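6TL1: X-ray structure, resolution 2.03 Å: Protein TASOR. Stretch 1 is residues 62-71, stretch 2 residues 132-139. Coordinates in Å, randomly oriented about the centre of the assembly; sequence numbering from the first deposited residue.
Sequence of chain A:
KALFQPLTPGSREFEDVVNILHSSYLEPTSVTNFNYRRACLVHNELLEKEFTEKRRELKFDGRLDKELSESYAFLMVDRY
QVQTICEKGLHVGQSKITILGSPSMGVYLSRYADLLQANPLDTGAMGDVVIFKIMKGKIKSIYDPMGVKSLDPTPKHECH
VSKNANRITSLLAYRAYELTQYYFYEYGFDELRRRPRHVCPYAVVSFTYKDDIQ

Stretch 1 (62-71) GRLDKELSES
Stretch 2 132-139: FKIMKGKI

Stretch 1 opens as a loop, takes helical phi/psi at 65-67 without regular helical bonding, and by Ser 71 (phi/psi -140/-175) is extended. Stretch 2 continues a strand that began earlier in the chain and includes 132-134, and turns at Gly 137 (57/-141), a positive phi that favours glycine. The two run antiparallel, with Ser 71 and Ile 134 a hydrogen-bonded pair, CA to CA 5.4 Å: Ser 71 N donates to Ile 134 O at 2.9 Å, and Ile 134 N to Ser 71 O at 2.8 Å. CA-H...O contacts extend this pairing, Lys 133 CA lying 3.3 Å from Ser 71 O and Glu 70 CA 3.4 Å from Ile 134 O. Farther along, Gly 137 CA packs 3.1 Å from Glu 67 O.

Ser 71 (chi1 p) and Ile 134 (p, t) share a sheet face, with OG of Ser 71 3.4 Å from CG1 of Ile 134. Lys 136 (m, t, m, m) curls back so that its NZ makes a weak 3.1 Å hydrogen bond to Ser 71 OG. One water ties Ser 69 O (2.8 Å), Ser 71 OG (2.8 Å) and Lys 136 N (2.9 Å). Glu 67 (m, t) accepts from Leu 64 N through OE1 at 2.9 Å, while its OE2 stays 4.1 Å from Lys 138 NZ, beyond a salt bridge.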

# COMPACT_ATOMS: atom_id res chain seq x y z
N GLY A 62 -1.47 21.55 -10.24
CA GLY A 62 -0.30 21.64 -11.07
C GLY A 62 0.52 20.38 -11.15
O GLY A 62 1.60 20.41 -11.76
N ARG A 63 0.08 19.29 -10.55
CA ARG A 63 0.86 18.06 -10.64
C ARG A 63 0.96 17.63 -12.10
O ARG A 63 0.07 17.88 -12.91
CB ARG A 63 0.21 16.93 -9.83
CG ARG A 63 0.06 17.19 -8.35
CD ARG A 63 1.37 17.48 -7.65
NE ARG A 63 1.16 17.42 -6.21
CZ ARG A 63 0.82 18.46 -5.46
NH1 ARG A 63 0.67 19.66 -6.01
NH2 ARG A 63 0.63 18.32 -4.15
N LEU A 64 2.08 16.99 -12.43
CA LEU A 64 2.24 16.57 -13.81
C LEU A 64 1.50 15.26 -14.03
O LEU A 64 1.17 14.54 -13.08
CB LEU A 64 3.72 16.35 -14.12
CG LEU A 64 4.72 17.29 -13.54
CD1 LEU A 64 6.01 16.73 -13.51
CD2 LEU A 64 4.78 18.55 -14.25
N ASP A 65 1.20 14.96 -15.30
CA ASP A 65 0.49 13.71 -15.59
C ASP A 65 1.26 12.50 -15.09
O ASP A 65 0.65 11.50 -14.69
CB ASP A 65 0.20 13.59 -17.10
CG ASP A 65 -0.60 14.77 -17.64
OD1 ASP A 65 -1.04 14.70 -18.81
OD2 ASP A 65 -0.80 15.75 -16.90
N LYS A 66 2.59 12.58 -15.09
CA LYS A 66 3.42 11.57 -14.44
C LYS A 66 2.98 11.37 -13.00
O LYS A 66 2.82 10.24 -12.52
CB LYS A 66 4.90 11.99 -14.48
CG LYS A 66 5.62 11.98 -15.86
CD LYS A 66 4.89 12.72 -16.98
CE LYS A 66 4.92 14.24 -16.81
NZ LYS A 66 3.88 14.92 -17.63
N GLU A 67 2.76 12.48 -12.28
CA GLU A 67 2.39 12.45 -10.88
C GLU A 67 0.93 12.08 -10.66
O GLU A 67 0.54 11.78 -9.53
CB GLU A 67 2.72 13.80 -10.24
CG GLU A 67 4.23 14.09 -10.27
CD GLU A 67 4.60 15.51 -9.92
OE1 GLU A 67 3.79 16.43 -10.15
OE2 GLU A 67 5.73 15.72 -9.42
N LEU A 68 0.12 12.05 -11.71
CA LEU A 68 -1.27 11.66 -11.57
C LEU A 68 -1.48 10.17 -11.81
O LEU A 68 -2.61 9.69 -11.66
CB LEU A 68 -2.11 12.47 -12.57
CG LEU A 68 -2.15 13.97 -12.28
CD1 LEU A 68 -2.86 14.68 -13.40
CD2 LEU A 68 -2.81 14.24 -10.94
N SER A 69 -0.42 9.45 -12.16
CA SER A 69 -0.51 8.04 -12.51
C SER A 69 -0.98 7.20 -11.32
O SER A 69 -0.63 7.47 -10.17
CB SER A 69 0.85 7.54 -13.00
OG SER A 69 0.75 6.26 -13.58
N GLU A 70 -1.78 6.18 -11.62
CA GLU A 70 -2.20 5.15 -10.67
C GLU A 70 -1.17 4.03 -10.58
O GLU A 70 -0.65 3.58 -11.60
CB GLU A 70 -3.56 4.57 -11.06
CG GLU A 70 -4.70 5.56 -10.95
CD GLU A 70 -6.03 4.96 -11.37
OE1 GLU A 70 -6.09 3.73 -11.59
OE2 GLU A 70 -7.02 5.73 -11.48
N SER A 71 -0.88 3.58 -9.37
CA SER A 71 -0.07 2.37 -9.16
C SER A 71 -0.69 1.58 -8.01
O SER A 71 -1.78 1.90 -7.53
CB SER A 71 1.41 2.72 -8.95
OG SER A 71 1.57 3.65 -7.90
N PHE A 132 -4.20 -1.94 -2.80
CA PHE A 132 -4.68 -0.57 -2.92
C PHE A 132 -4.21 0.03 -4.23
O PHE A 132 -3.06 -0.16 -4.62
CB PHE A 132 -4.16 0.31 -1.78
CG PHE A 132 -4.67 -0.08 -0.44
CD1 PHE A 132 -3.99 -1.00 0.33
CD2 PHE A 132 -5.85 0.48 0.05
CE1 PHE A 132 -4.47 -1.36 1.59
CE2 PHE A 132 -6.34 0.12 1.29
CZ PHE A 132 -5.65 -0.81 2.06
N LYS A 133 -5.09 0.79 -4.88
CA LYS A 133 -4.60 1.69 -5.90
C LYS A 133 -4.21 2.99 -5.21
O LYS A 133 -4.85 3.41 -4.23
CB LYS A 133 -5.63 1.93 -7.00
CG LYS A 133 -6.87 2.71 -6.63
CD LYS A 133 -7.68 3.01 -7.90
CE LYS A 133 -9.02 3.69 -7.61
NZ LYS A 133 -9.84 3.80 -8.86
N ILE A 134 -3.11 3.59 -5.67
CA ILE A 134 -2.54 4.76 -5.04
C ILE A 134 -2.11 5.72 -6.13
O ILE A 134 -1.92 5.34 -7.29
CB ILE A 134 -1.32 4.44 -4.14
CG1 ILE A 134 -0.25 3.71 -4.97
CG2 ILE A 134 -1.77 3.62 -2.95
CD1 ILE A 134 1.04 3.40 -4.23
N MET A 135 -1.97 6.98 -5.74
CA MET A 135 -1.26 7.98 -6.52
C MET A 135 -0.11 8.49 -5.67
O MET A 135 -0.33 9.18 -4.67
CB MET A 135 -2.19 9.12 -6.93
CG MET A 135 -3.26 8.67 -7.91
SD MET A 135 -4.28 10.06 -8.41
CE MET A 135 -5.25 10.21 -6.92
N LYS A 136 1.11 8.14 -6.06
CA LYS A 136 2.24 8.62 -5.30
C LYS A 136 2.41 10.12 -5.49
O LYS A 136 2.98 10.78 -4.62
CB LYS A 136 3.53 7.88 -5.69
CG LYS A 136 3.48 6.38 -5.50
CD LYS A 136 4.89 5.80 -5.45
CE LYS A 136 5.43 5.46 -6.83
NZ LYS A 136 4.59 4.45 -7.54
N GLY A 137 1.91 10.66 -6.60
CA GLY A 137 1.96 12.10 -6.82
C GLY A 137 3.38 12.62 -6.77
O GLY A 137 4.33 11.98 -7.26
N LYS A 138 3.55 13.79 -6.17
CA LYS A 138 4.87 14.37 -5.95
C LYS A 138 5.43 13.75 -4.68
O LYS A 138 4.87 13.93 -3.58
CB LYS A 138 4.81 15.89 -5.88
CG LYS A 138 6.09 16.52 -5.35
CD LYS A 138 6.21 18.00 -5.71
CE LYS A 138 6.77 18.19 -7.13
NZ LYS A 138 8.27 18.06 -7.18
N ILE A 139 6.50 13.03 -4.83
CA ILE A 139 7.08 12.21 -3.77
C ILE A 139 8.09 13.05 -3.00
O ILE A 139 8.83 13.83 -3.58
CB ILE A 139 7.74 10.96 -4.36
CG1 ILE A 139 6.71 10.14 -5.14
CG2 ILE A 139 8.38 10.12 -3.27
CD1 ILE A 139 7.31 9.02 -5.99
O HOH W 1 1.30 6.42 -8.42